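Local coordinates for protein putative glycosyl hydrolase (Parabacteroides distasonis, PDB 4QHZ) that probably acts as a glycosyl hydrolase of the 3-keto-disaccharide hydrolase family and binds magnesium, at residues Phe44-Pro47 with Ser48-Val52; Phe122-Gly125 with Met126-Val129; Leu132-Asn136 with Asn137-Val141; Thr190-Asn194 with Gly195-Gln199. All blocks are in the same frame, centred on the assembly; numbering follows the deposited sequence.

Overall arrangement
All four contacts are local, and along the chain they follow in series; none nests within or crosses another. Contact 1 (44-47 with 48-52) closes a surface turn that leads into strand 51-54. Contact 2 (122-125 with 126-129) closes the hairpin of strands 119-123 and 127-131 and carries a magnesium ligand. Contact 3 (132-136 with 137-141) follows directly, in the loop after that hairpin. Contact 4 (190-194 with 195-199) closes the hairpin of strands 185-193 and 196-203. The strands of contacts 1 and 4 belong to one antiparallel sheet and those of contact 2 to another. Val129 and Val191 pack together, joining contacts 2 and 4. Contacts 1, 3 and 4 also touch a second subunit.

Contact 1. Residues Phe44-Pro47 with Ser48-Val52; sequences FTAP and SDAIV
Pro47 and Ala50 are the two ends of a type I beta turn, and they meet in two ways. The backbone N of Ala50 donates to Pro47 O over 3.0 Å, with an N-H...O angle of 161°. This donor stands above the carbonyl plane, not on a lone pair. The second meeting is apolar. Ala50 CB packs against the proline ring, 3.7 Å from Pro47 CD. Ala46 extends the same patch: its CB lies 4.1 Å from Ala50 CB and 3.8 Å from Val52 CG2. Val52 turns that methyl anti to its own carbonyl carbon, which brings it to Ala46. Trp242 of strand 237-245 touches Ala46 and Pro47, and Val196 of the second subunit also packs on Pro47. This is the tight part.

The outer corner of the turn is looser. Ser48 and Asp49 are exposed there, and Asp49 OD1 comes only to 3.9 Å from Pro47 CB. Their polar ends look elsewhere: Asp49 OD2 forms a salt bridge with Arg244, and Ser48 OG bonds to Thr34 N. A water lies 2.9 Å from Pro47 O and 3.1 Å from Ala50 O and can donate to either, though it has more acceptors in reach than protons. The chemistry implies a turn fixed by one backbone bond and an apolar patch, with its charged corner tied to the strand that pairs with 51-54.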
ATOM      1  N   PHE C  44       7.610  16.527  22.379  1.00 23.38           N
ATOM      2  CA  PHE C  44       8.770  15.779  22.849  1.00 22.71           C
ATOM      3  C   PHE C  44      10.075  16.401  22.385  1.00 22.35           C
ATOM      4  O   PHE C  44      10.196  16.821  21.239  1.00 22.12           O
ATOM      5  CB  PHE C  44       8.695  14.338  22.358  1.00 22.64           C
ATOM      6  CG  PHE C  44       7.595  13.547  22.993  1.00 22.49           C
ATOM      7  CD1 PHE C  44       7.723  13.093  24.298  1.00 23.43           C
ATOM      8  CD2 PHE C  44       6.435  13.249  22.289  1.00 21.08           C
ATOM      9  CE1 PHE C  44       6.708  12.359  24.887  1.00 23.10           C
ATOM     10  CE2 PHE C  44       5.425  12.513  22.865  1.00 21.17           C
ATOM     11  CZ  PHE C  44       5.558  12.068  24.169  1.00 22.31           C
ATOM     12  N   THR C  45      11.054  16.454  23.285  1.00 23.83           N
ATOM     13  CA  THR C  45      12.426  16.801  22.921  1.00 23.29           C
ATOM     14  C   THR C  45      13.112  15.562  22.331  1.00 24.24           C
ATOM     15  O   THR C  45      12.508  14.487  22.249  1.00 21.84           O
ATOM     16  CB  THR C  45      13.229  17.343  24.121  1.00 23.75           C
ATOM     17  OG1 THR C  45      13.398  16.313  25.102  1.00 22.76           O
ATOM     18  CG2 THR C  45      12.516  18.547  24.751  1.00 23.81           C
ATOM     19  N   ALA C  46      14.362  15.719  21.901  1.00 24.88           N
ATOM     20  CA  ALA C  46      15.044  14.690  21.112  1.00 27.14           C
ATOM     21  C   ALA C  46      15.339  13.420  21.917  1.00 28.17           C
ATOM     22  O   ALA C  46      15.849  13.502  23.026  1.00 29.57           O
ATOM     23  CB  ALA C  46      16.339  15.244  20.537  1.00 27.77           C
ATOM     24  N   PRO C  47      15.007  12.243  21.358  1.00 28.03           N
ATOM     25  CA  PRO C  47      15.454  10.986  21.962  1.00 28.05           C
ATOM     26  C   PRO C  47      16.947  10.789  21.745  1.00 28.25           C
ATOM     27  O   PRO C  47      17.550  11.509  20.946  1.00 29.72           O
ATOM     28  CB  PRO C  47      14.647   9.913  21.224  1.00 28.07           C
ATOM     29  CG  PRO C  47      14.165  10.555  19.976  1.00 29.71           C
ATOM     30  CD  PRO C  47      14.121  12.034  20.198  1.00 27.93           C
ATOM     31  N   SER C  48      17.529   9.825  22.459  1.00 27.31           N
ATOM     32  CA  SER C  48      18.985   9.674  22.543  1.00 27.20           C
ATOM     33  C   SER C  48      19.659   9.345  21.205  1.00 28.90           C
ATOM     34  O   SER C  48      20.815   9.691  21.007  1.00 30.55           O
ATOM     35  CB  SER C  48      19.342   8.596  23.566  1.00 28.34           C
ATOM     36  OG  SER C  48      18.775   7.350  23.198  1.00 26.97           O
ATOM     37  N   ASP C  49      18.931   8.710  20.288  1.00 29.46           N
ATOM     38  CA  ASP C  49      19.476   8.365  18.973  1.00 28.65           C
ATOM     39  C   ASP C  49      19.132   9.387  17.879  1.00 30.41           C
ATOM     40  O   ASP C  49      19.434   9.171  16.708  1.00 30.17           O
ATOM     41  CB  ASP C  49      18.991   6.972  18.550  1.00 29.48           C
ATOM     42  CG  ASP C  49      17.503   6.932  18.215  1.00 29.48           C
ATOM     43  OD1 ASP C  49      16.749   7.830  18.647  1.00 31.53           O
ATOM     44  OD2 ASP C  49      17.084   5.985  17.526  1.00 29.85           O
ATOM     45  N   ALA C  50      18.499  10.495  18.248  1.00 30.47           N
ATOM     46  CA  ALA C  50      18.110  11.505  17.264  1.00 26.16           C
ATOM     47  C   ALA C  50      19.252  12.473  16.992  1.00 25.04           C
ATOM     48  O   ALA C  50      20.079  12.735  17.864  1.00 24.67           O
ATOM     49  CB  ALA C  50      16.887  12.265  17.741  1.00 25.10           C
ATOM     50  N   ILE C  51      19.273  13.017  15.782  1.00 25.93           N
ATOM     51  CA  ILE C  51      20.136  14.140  15.456  1.00 26.14           C
ATOM     52  C   ILE C  51      19.426  15.424  15.881  1.00 25.36           C
ATOM     53  O   ILE C  51      18.312  15.683  15.450  1.00 25.29           O
ATOM     54  CB  ILE C  51      20.460  14.170  13.958  1.00 26.45           C
ATOM     55  CG1 ILE C  51      21.227  12.907  13.563  1.00 28.00           C
ATOM     56  CG2 ILE C  51      21.280  15.400  13.596  1.00 27.82           C
ATOM     57  CD1 ILE C  51      21.070  12.542  12.103  1.00 29.49           C
ATOM     58  N   VAL C  52      20.064  16.208  16.748  1.00 27.11           N
ATOM     59  CA  VAL C  52      19.496  17.474  17.196  1.00 27.00           C
ATOM     60  C   VAL C  52      19.806  18.558  16.172  1.00 28.34           C
ATOM     61  O   VAL C  52      20.949  18.995  16.063  1.00 31.88           O
ATOM     62  CB  VAL C  52      20.039  17.900  18.580  1.00 27.83           C
ATOM     63  CG1 VAL C  52      19.463  19.243  18.996  1.00 29.53           C
ATOM     64  CG2 VAL C  52      19.719  16.843  19.630  1.00 27.51           C
TER
HETATM   65  O   HOH W   1      19.982  13.072  20.907  1.00 38.42           O

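Contact 2. Residues Phe122-Gly125 with Met126-Val129; sequences FLQG and MYEV. With MG (magnesium ion), chain I.
Leu123 O is gripped by two backbone donors, Met126 N at 3.0 Å and Tyr127 N at 3.3 Å. Both come from the same face of its carbonyl plane, and together they make a classic beta bulge. In return, Leu123 N donates to Tyr127 O over 2.9 Å. A type II turn from Phe122 to Gly125 begins the reversal; Gln124, its third residue, has positive phi, and so does Gly125 after it. One face of the hairpin carries Phe122 and Glu128. Glu128 CB sits over the ring of Phe122, 3.7 Å from its centroid, as a CH-pi contact. Glu128 holds CG anti to its backbone N (chi1 -174°) and stays extended, which carries its carboxylate past the ring, the two planes only 16° apart. Its OE2 binds magnesium at 2.2 Å; Asn118, Ser119, Gln130, Gln227 and a water complete the site. On the other face, Leu123 CD1 packs 3.7 Å from Val129 CG2. Tyr127 OH bonds to His219 and Tyr183. An alanine in place of Phe122 would probably leave the methylenes of Glu128 without their ring support and the metal-binding carboxylate freer to shift. The chemistry implies a metal ligand whose apolar stem is steadied by an aromatic face.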
ATOM      1  N   PHE C 122      10.470  21.324   3.426  1.00 21.90           N
ATOM      2  CA  PHE C 122      10.657  20.549   2.200  1.00 23.08           C
ATOM      3  C   PHE C 122      11.377  19.249   2.510  1.00 23.67           C
ATOM      4  O   PHE C 122      12.578  19.244   2.798  1.00 22.59           O
ATOM      5  CB  PHE C 122      11.439  21.341   1.155  1.00 24.21           C
ATOM      6  CG  PHE C 122      10.619  22.379   0.438  1.00 23.46           C
ATOM      7  CD1 PHE C 122      10.295  23.578   1.060  1.00 23.63           C
ATOM      8  CD2 PHE C 122      10.187  22.162  -0.861  1.00 23.87           C
ATOM      9  CE1 PHE C 122       9.549  24.542   0.402  1.00 23.99           C
ATOM     10  CE2 PHE C 122       9.441  23.116  -1.521  1.00 24.98           C
ATOM     11  CZ  PHE C 122       9.121  24.309  -0.890  1.00 25.20           C
ATOM     12  N   LEU C 123      10.629  18.152   2.435  1.00 23.48           N
ATOM     13  CA  LEU C 123      11.138  16.820   2.753  1.00 22.83           C
ATOM     14  C   LEU C 123      12.044  16.342   1.628  1.00 22.45           C
ATOM     15  O   LEU C 123      11.635  16.329   0.468  1.00 22.76           O
ATOM     16  CB  LEU C 123       9.978  15.850   2.966  1.00 23.76           C
ATOM     17  CG  LEU C 123       8.923  16.324   3.979  1.00 25.91           C
ATOM     18  CD1 LEU C 123       7.724  15.391   3.985  1.00 26.20           C
ATOM     19  CD2 LEU C 123       9.509  16.448   5.377  1.00 26.17           C
ATOM     20  N   GLN C 124      13.281  15.983   1.981  1.00 20.99           N
ATOM     21  CA  GLN C 124      14.361  15.718   1.017  1.00 21.45           C
ATOM     22  C   GLN C 124      14.555  16.865   0.016  1.00 21.24           C
ATOM     23  O   GLN C 124      15.077  16.659  -1.068  1.00 21.81           O
ATOM     24  CB  GLN C 124      14.120  14.403   0.272  1.00 21.87           C
ATOM     25  CG  GLN C 124      14.030  13.193   1.180  1.00 22.65           C
ATOM     26  CD  GLN C 124      14.004  11.894   0.401  1.00 23.11           C
ATOM     27  OE1 GLN C 124      13.018  11.574  -0.260  1.00 21.29           O
ATOM     28  NE2 GLN C 124      15.101  11.145   0.461  1.00 24.70           N
ATOM     29  N   GLY C 125      14.148  18.071   0.399  1.00 21.33           N
ATOM     30  CA  GLY C 125      14.263  19.247  -0.459  1.00 24.01           C
ATOM     31  C   GLY C 125      13.267  19.311  -1.603  1.00 26.06           C
ATOM     32  O   GLY C 125      13.348  20.221  -2.416  1.00 27.95           O
HETATM   33  N   MSE C 126      12.320  18.370  -1.671  1.00 26.70           N
HETATM   34  CA  MSE C 126      11.415  18.269  -2.833  1.00 25.05           C
HETATM   35  C   MSE C 126       9.947  18.441  -2.514  1.00 24.29           C
HETATM   36  O   MSE C 126       9.188  18.892  -3.365  1.00 22.43           O
HETATM   37  CB  MSE C 126      11.523  16.892  -3.486  1.00 27.09           C
HETATM   38  CG  MSE C 126      12.939  16.442  -3.822  1.00 29.64           C
HETATM   39 SE   MSE C 126      13.755  17.649  -5.128  0.75 36.44          SE
HETATM   40  CE  MSE C 126      13.185  16.723  -6.777  1.00 36.14           C
ATOM     41  N   TYR C 127       9.524  18.079  -1.304  1.00 22.69           N
ATOM     42  CA  TYR C 127       8.100  17.941  -1.003  1.00 22.29           C
ATOM     43  C   TYR C 127       7.695  18.794   0.201  1.00 21.40           C
ATOM     44  O   TYR C 127       7.994  18.442   1.346  1.00 22.63           O
ATOM     45  CB  TYR C 127       7.760  16.461  -0.762  1.00 20.49           C
ATOM     46  CG  TYR C 127       8.383  15.512  -1.768  1.00 20.71           C
ATOM     47  CD1 TYR C 127       8.034  15.569  -3.115  1.00 20.84           C
ATOM     48  CD2 TYR C 127       9.318  14.559  -1.376  1.00 19.54           C
ATOM     49  CE1 TYR C 127       8.600  14.712  -4.040  1.00 19.92           C
ATOM     50  CE2 TYR C 127       9.886  13.694  -2.302  1.00 20.57           C
ATOM     51  CZ  TYR C 127       9.525  13.777  -3.632  1.00 19.18           C
ATOM     52  OH  TYR C 127      10.089  12.926  -4.551  1.00 17.21           O
ATOM     53  N   GLU C 128       6.996  19.899  -0.047  1.00 20.46           N
ATOM     54  CA  GLU C 128       6.683  20.855   1.023  1.00 21.90           C
ATOM     55  C   GLU C 128       5.513  20.420   1.903  1.00 20.67           C
ATOM     56  O   GLU C 128       4.409  20.189   1.414  1.00 20.51           O
ATOM     57  CB  GLU C 128       6.362  22.257   0.478  1.00 22.81           C
ATOM     58  CG  GLU C 128       6.183  23.289   1.597  1.00 23.49           C
ATOM     59  CD  GLU C 128       5.811  24.684   1.124  1.00 25.33           C
ATOM     60  OE1 GLU C 128       5.445  24.850  -0.059  1.00 23.89           O
ATOM     61  OE2 GLU C 128       5.880  25.624   1.956  1.00 23.42           O
ATOM     62  N   VAL C 129       5.775  20.332   3.203  1.00 19.41           N
ATOM     63  CA  VAL C 129       4.730  20.341   4.209  1.00 19.63           C
ATOM     64  C   VAL C 129       4.516  21.802   4.575  1.00 19.79           C
ATOM     65  O   VAL C 129       5.404  22.441   5.140  1.00 19.96           O
ATOM     66  CB  VAL C 129       5.103  19.532   5.465  1.00 20.17           C
ATOM     67  CG1 VAL C 129       3.948  19.536   6.464  1.00 20.31           C
ATOM     68  CG2 VAL C 129       5.483  18.106   5.091  1.00 21.44           C
TER
HETATM   69 MG    MG I 302       5.057  27.651   2.398  1.00 15.65          MG
HETATM   70  O   HOH W   2       4.360  27.554   0.570  1.00 21.33           O

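Contact 3. Residues Leu132-Asn136 with Asn137-Val141; sequences LDCYN and NPTYV
An Asx turn, in which Asp133 OD1 accepts from Tyr135 N at 3.1 Å, is joined at its first residue by the side chain of Asn137. Asn137 ND2 donates to Asp133 O over 2.8 Å, with an angle of 155° at the hydrogen. The acceptor lies in the amide plane of Asn137, while the donor is tilted 21° from the carbonyl plane of Asp133. Asn137 CG stands anti to its backbone N (chi1 172°), and this swings the amide back across the loop. Its OD1 accepts from Ser113 N, so both ends of the amide are used. A water links the backbones further round, 3.0 Å from Cys134 O and 3.2 Å from Asn137 N. Leu132 CD2 and Thr139 CG2 meet tip to tip at 4.0 Å, and Cys134 SG lies beside that methyl. Replacing Asn137 with a leucine is likely to leave both Asp133 O and Ser113 N without these partners and to weaken the closure of the loop. Asp133 OD2 forms a salt bridge with Arg116. Thr139 OG1 bonds to Ser113 and Gln114. The contact thus lies in the long connection between strands 127-131 and 165-177, held against the segment leading into strand 119-123.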
ATOM      1  N   LEU C 132       1.907  27.781   7.782  1.00 24.38           N
ATOM      2  CA  LEU C 132       1.123  28.988   7.536  1.00 24.57           C
ATOM      3  C   LEU C 132       0.274  29.304   8.755  1.00 25.90           C
ATOM      4  O   LEU C 132      -0.142  28.393   9.480  1.00 26.24           O
ATOM      5  CB  LEU C 132       0.223  28.792   6.317  1.00 23.21           C
ATOM      6  CG  LEU C 132      -0.489  30.001   5.720  1.00 23.79           C
ATOM      7  CD1 LEU C 132       0.502  31.021   5.174  1.00 24.39           C
ATOM      8  CD2 LEU C 132      -1.433  29.542   4.621  1.00 23.42           C
ATOM      9  N   ASP C 133       0.018  30.589   8.998  1.00 23.88           N
ATOM     10  CA  ASP C 133      -0.928  30.955  10.040  1.00 24.36           C
ATOM     11  C   ASP C 133      -2.350  30.826   9.515  1.00 23.79           C
ATOM     12  O   ASP C 133      -2.859  31.732   8.855  1.00 23.67           O
ATOM     13  CB  ASP C 133      -0.709  32.375  10.561  1.00 23.56           C
ATOM     14  CG  ASP C 133      -1.639  32.703  11.721  1.00 23.89           C
ATOM     15  OD1 ASP C 133      -2.208  31.763  12.310  1.00 23.55           O
ATOM     16  OD2 ASP C 133      -1.809  33.897  12.046  1.00 24.57           O
ATOM     17  N   CYS C 134      -2.996  29.709   9.836  1.00 23.37           N
ATOM     18  CA  CYS C 134      -4.386  29.502   9.450  1.00 25.55           C
ATOM     19  C   CYS C 134      -5.339  29.618  10.652  1.00 26.55           C
ATOM     20  O   CYS C 134      -6.455  29.081  10.633  1.00 26.88           O
ATOM     21  CB  CYS C 134      -4.521  28.155   8.738  1.00 25.61           C
ATOM     22  SG  CYS C 134      -3.845  28.214   7.070  1.00 25.35           S
ATOM     23  N   TYR C 135      -4.895  30.335  11.687  1.00 25.44           N
ATOM     24  CA  TYR C 135      -5.766  30.680  12.795  1.00 26.51           C
ATOM     25  C   TYR C 135      -6.605  31.884  12.382  1.00 26.55           C
ATOM     26  O   TYR C 135      -6.101  33.008  12.310  1.00 25.39           O
ATOM     27  CB  TYR C 135      -4.960  30.969  14.063  1.00 27.80           C
ATOM     28  CG  TYR C 135      -5.803  31.053  15.319  1.00 29.06           C
ATOM     29  CD1 TYR C 135      -6.154  29.906  16.026  1.00 31.17           C
ATOM     30  CD2 TYR C 135      -6.253  32.282  15.800  1.00 30.46           C
ATOM     31  CE1 TYR C 135      -6.927  29.979  17.176  1.00 29.73           C
ATOM     32  CE2 TYR C 135      -7.029  32.364  16.946  1.00 31.24           C
ATOM     33  CZ  TYR C 135      -7.358  31.210  17.630  1.00 32.00           C
ATOM     34  OH  TYR C 135      -8.126  31.289  18.767  1.00 39.13           O
ATOM     35  N   ASN C 136      -7.884  31.637  12.092  1.00 26.79           N
ATOM     36  CA  ASN C 136      -8.787  32.662  11.556  1.00 27.99           C
ATOM     37  C   ASN C 136      -8.210  33.355  10.315  1.00 27.12           C
ATOM     38  O   ASN C 136      -8.237  34.578  10.198  1.00 24.46           O
ATOM     39  CB  ASN C 136      -9.155  33.692  12.638  1.00 30.31           C
ATOM     40  CG  ASN C 136      -9.951  33.082  13.777  1.00 33.04           C
ATOM     41  OD1 ASN C 136     -10.848  32.268  13.553  1.00 34.38           O
ATOM     42  ND2 ASN C 136      -9.625  33.465  15.003  1.00 32.48           N
ATOM     43  N   ASN C 137      -7.680  32.555   9.395  1.00 27.18           N
ATOM     44  CA  ASN C 137      -7.167  33.062   8.129  1.00 26.43           C
ATOM     45  C   ASN C 137      -7.464  32.056   7.025  1.00 26.84           C
ATOM     46  O   ASN C 137      -6.712  31.093   6.840  1.00 27.99           O
ATOM     47  CB  ASN C 137      -5.670  33.336   8.230  1.00 25.23           C
ATOM     48  CG  ASN C 137      -5.044  33.693   6.889  1.00 25.03           C
ATOM     49  OD1 ASN C 137      -5.551  34.546   6.153  1.00 23.19           O
ATOM     50  ND2 ASN C 137      -3.924  33.043   6.565  1.00 23.41           N
ATOM     51  N   PRO C 138      -8.572  32.255   6.300  1.00 26.89           N
ATOM     52  CA  PRO C 138      -8.872  31.322   5.212  1.00 26.98           C
ATOM     53  C   PRO C 138      -7.885  31.437   4.040  1.00 24.34           C
ATOM     54  O   PRO C 138      -7.289  32.491   3.819  1.00 21.37           O
ATOM     55  CB  PRO C 138     -10.288  31.719   4.775  1.00 27.83           C
ATOM     56  CG  PRO C 138     -10.482  33.107   5.264  1.00 29.93           C
ATOM     57  CD  PRO C 138      -9.606  33.292   6.462  1.00 27.71           C
ATOM     58  N   THR C 139      -7.704  30.330   3.329  1.00 22.94           N
ATOM     59  CA  THR C 139      -6.881  30.289   2.130  1.00 22.00           C
ATOM     60  C   THR C 139      -7.337  29.091   1.302  1.00 21.92           C
ATOM     61  O   THR C 139      -8.308  28.420   1.667  1.00 24.68           O
ATOM     62  CB  THR C 139      -5.377  30.197   2.475  1.00 21.55           C
ATOM     63  OG1 THR C 139      -4.586  30.365   1.290  1.00 23.25           O
ATOM     64  CG2 THR C 139      -5.035  28.844   3.136  1.00 21.57           C
ATOM     65  N   TYR C 140      -6.665  28.814   0.191  1.00 22.01           N
ATOM     66  CA  TYR C 140      -7.028  27.623  -0.590  1.00 22.37           C
ATOM     67  C   TYR C 140      -6.640  26.383   0.212  1.00 21.82           C
ATOM     68  O   TYR C 140      -5.529  26.301   0.754  1.00 21.54           O
ATOM     69  CB  TYR C 140      -6.435  27.618  -2.010  1.00 21.55           C
ATOM     70  CG  TYR C 140      -4.985  28.018  -2.193  1.00 20.49           C
ATOM     71  CD1 TYR C 140      -4.636  29.336  -2.459  1.00 21.19           C
ATOM     72  CD2 TYR C 140      -3.970  27.062  -2.190  1.00 20.41           C
ATOM     73  CE1 TYR C 140      -3.313  29.707  -2.659  1.00 20.80           C
ATOM     74  CE2 TYR C 140      -2.646  27.422  -2.393  1.00 20.23           C
ATOM     75  CZ  TYR C 140      -2.323  28.742  -2.635  1.00 20.31           C
ATOM     76  OH  TYR C 140      -1.021  29.105  -2.850  1.00 20.67           O
ATOM     77  N   VAL C 141      -7.576  25.441   0.300  1.00 20.15           N
ATOM     78  CA  VAL C 141      -7.489  24.364   1.291  1.00 20.45           C
ATOM     79  C   VAL C 141      -6.381  23.367   0.979  1.00 20.06           C
ATOM     80  O   VAL C 141      -5.796  22.789   1.891  1.00 20.25           O
ATOM     81  CB  VAL C 141      -8.838  23.614   1.471  1.00 20.73           C
ATOM     82  CG1 VAL C 141      -9.896  24.567   2.004  1.00 21.27           C
ATOM     83  CG2 VAL C 141      -9.307  22.950   0.174  1.00 21.18           C
TER
HETATM   84  O   HOH W   3      -9.105  29.643   9.279  1.00 31.24           O

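Contact 4. Residues Thr190-Asn194 with Gly195-Gln199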
ATOM      1  N   THR C 190       3.236  10.912   7.094  1.00 18.56           N
ATOM      2  CA  THR C 190       2.244  11.168   8.117  1.00 19.69           C
ATOM      3  C   THR C 190       2.639  12.459   8.818  1.00 20.51           C
ATOM      4  O   THR C 190       3.808  12.654   9.144  1.00 21.45           O
ATOM      5  CB  THR C 190       2.132   9.980   9.105  1.00 19.33           C
ATOM      6  OG1 THR C 190       1.488   8.880   8.446  1.00 17.81           O
ATOM      7  CG2 THR C 190       1.326  10.340  10.345  1.00 20.79           C
ATOM      8  N   VAL C 191       1.665  13.347   9.018  1.00 21.96           N
ATOM      9  CA  VAL C 191       1.894  14.631   9.668  1.00 21.29           C
ATOM     10  C   VAL C 191       0.903  14.805  10.808  1.00 20.58           C
ATOM     11  O   VAL C 191      -0.304  14.657  10.614  1.00 19.89           O
ATOM     12  CB  VAL C 191       1.742  15.809   8.678  1.00 22.98           C
ATOM     13  CG1 VAL C 191       1.939  17.142   9.388  1.00 23.64           C
ATOM     14  CG2 VAL C 191       2.731  15.682   7.528  1.00 22.43           C
ATOM     15  N   ILE C 192       1.422  15.114  11.991  1.00 19.80           N
ATOM     16  CA  ILE C 192       0.613  15.323  13.180  1.00 19.90           C
ATOM     17  C   ILE C 192       0.889  16.723  13.706  1.00 21.02           C
ATOM     18  O   ILE C 192       2.041  17.065  13.948  1.00 23.55           O
ATOM     19  CB  ILE C 192       0.941  14.282  14.274  1.00 20.06           C
ATOM     20  CG1 ILE C 192       0.909  12.856  13.704  1.00 19.98           C
ATOM     21  CG2 ILE C 192      -0.036  14.391  15.446  1.00 20.41           C
ATOM     22  CD1 ILE C 192       1.409  11.796  14.666  1.00 19.89           C
ATOM     23  N   GLN C 193      -0.158  17.537  13.850  1.00 22.08           N
ATOM     24  CA  GLN C 193      -0.013  18.899  14.348  1.00 22.75           C
ATOM     25  C   GLN C 193      -0.739  19.074  15.673  1.00 22.93           C
ATOM     26  O   GLN C 193      -1.959  18.878  15.760  1.00 21.68           O
ATOM     27  CB  GLN C 193      -0.539  19.938  13.350  1.00 22.51           C
ATOM     28  CG  GLN C 193      -0.369  21.363  13.864  1.00 22.50           C
ATOM     29  CD  GLN C 193      -0.895  22.427  12.921  1.00 26.07           C
ATOM     30  OE1 GLN C 193      -1.242  22.152  11.772  1.00 24.76           O
ATOM     31  NE2 GLN C 193      -0.959  23.661  13.411  1.00 27.04           N
ATOM     32  N   ASN C 194       0.013  19.457  16.695  1.00 21.75           N
ATOM     33  CA  ASN C 194      -0.529  19.606  18.043  1.00 24.11           C
ATOM     34  C   ASN C 194      -1.336  18.378  18.460  1.00 24.76           C
ATOM     35  O   ASN C 194      -2.422  18.490  19.039  1.00 26.83           O
ATOM     36  CB  ASN C 194      -1.369  20.880  18.137  1.00 23.21           C
ATOM     37  CG  ASN C 194      -0.570  22.120  17.786  1.00 24.01           C
ATOM     38  OD1 ASN C 194       0.573  22.272  18.225  1.00 22.80           O
ATOM     39  ND2 ASN C 194      -1.154  23.004  16.984  1.00 25.76           N
ATOM     40  N   GLY C 195      -0.784  17.208  18.149  1.00 24.44           N
ATOM     41  CA  GLY C 195      -1.403  15.936  18.487  1.00 25.49           C
ATOM     42  C   GLY C 195      -2.515  15.471  17.557  1.00 26.35           C
ATOM     43  O   GLY C 195      -3.018  14.360  17.726  1.00 25.55           O
ATOM     44  N   VAL C 196      -2.882  16.296  16.572  1.00 22.54           N
ATOM     45  CA  VAL C 196      -3.947  15.973  15.630  1.00 21.67           C
ATOM     46  C   VAL C 196      -3.374  15.516  14.288  1.00 22.27           C
ATOM     47  O   VAL C 196      -2.560  16.218  13.691  1.00 22.51           O
ATOM     48  CB  VAL C 196      -4.866  17.185  15.402  1.00 20.61           C
ATOM     49  CG1 VAL C 196      -6.012  16.833  14.461  1.00 22.47           C
ATOM     50  CG2 VAL C 196      -5.420  17.694  16.728  1.00 21.52           C
ATOM     51  N   VAL C 197      -3.811  14.352  13.807  1.00 22.49           N
ATOM     52  CA  VAL C 197      -3.346  13.831  12.519  1.00 22.10           C
ATOM     53  C   VAL C 197      -3.908  14.675  11.375  1.00 21.64           C
ATOM     54  O   VAL C 197      -5.125  14.794  11.223  1.00 21.10           O
ATOM     55  CB  VAL C 197      -3.747  12.371  12.269  1.00 23.81           C
ATOM     56  CG1 VAL C 197      -3.216  11.898  10.921  1.00 26.28           C
ATOM     57  CG2 VAL C 197      -3.206  11.463  13.351  1.00 26.93           C
ATOM     58  N   LEU C 198      -3.007  15.221  10.565  1.00 19.79           N
ATOM     59  CA  LEU C 198      -3.370  16.059   9.422  1.00 20.61           C
ATOM     60  C   LEU C 198      -3.141  15.343   8.090  1.00 19.15           C
ATOM     61  O   LEU C 198      -3.864  15.579   7.122  1.00 18.40           O
ATOM     62  CB  LEU C 198      -2.581  17.370   9.473  1.00 21.21           C
ATOM     63  CG  LEU C 198      -3.308  18.595  10.045  1.00 24.37           C
ATOM     64  CD1 LEU C 198      -3.981  18.334  11.383  1.00 26.04           C
ATOM     65  CD2 LEU C 198      -2.334  19.765  10.157  1.00 24.73           C
ATOM     66  N   GLN C 199      -2.104  14.509   8.035  1.00 18.30           N
ATOM     67  CA  GLN C 199      -1.851  13.640   6.894  1.00 18.81           C
ATOM     68  C   GLN C 199      -1.684  12.233   7.435  1.00 19.02           C
ATOM     69  O   GLN C 199      -0.781  11.976   8.234  1.00 17.32           O
ATOM     70  CB  GLN C 199      -0.601  14.062   6.127  1.00 18.89           C
ATOM     71  CG  GLN C 199      -0.660  15.473   5.561  1.00 22.26           C
ATOM     72  CD  GLN C 199      -1.639  15.631   4.413  1.00 21.73           C
ATOM     73  OE1 GLN C 199      -2.055  14.656   3.785  1.00 22.87           O
ATOM     74  NE2 GLN C 199      -1.991  16.876   4.118  1.00 21.10           N
TER
HETATM   75  O   HOH W   4       1.946  16.943  17.026  1.00 21.98           O
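Val191 O takes two backbone donors at once, Leu198 N at 2.8 Å and Gln199 N at 3.1 Å. This is a classic beta bulge, and the strand register shifts by one residue here. The two donors arrive differently: Gln199 N lies in the carbonyl plane on a lone pair, while Leu198 N is tilted 17° from that plane. Val191 N donates back to Gln199 O. The side chains of Val191 and Gln199 lie side by side and point the same way, CB to CB 3.9 Å. Beyond the bulge, extended Gln193 crosses Leu198, CB to CD2 3.7 Å. Gln193 OE1 is placed only 3.1 Å from that methyl; with Leu198 chi1 off-staggered at -99°, this approach is doubtful. Gln193 NE2 bonds to Asn166.

The hairpin closes in a type I' turn from Gln193 to Val196. Asn194 and Gly195 both take positive phi there, and a side chain on Gly195 would clash with Asn194 O. Gln193 N donates to Val196 O over 2.7 Å, and Val196 N donates back to Gln193 O. Ile192 CG2 packs 3.4 Å from Gly195 C. A water accepts from Gly195 N at 3.0 Å. Asn194 OD1 accepts from Val167 N, and Gln98 of the second subunit accepts from Val197 N. The chemistry implies a buried hairpin end whose backbone polar groups are largely used up, partly by the neighbouring subunit.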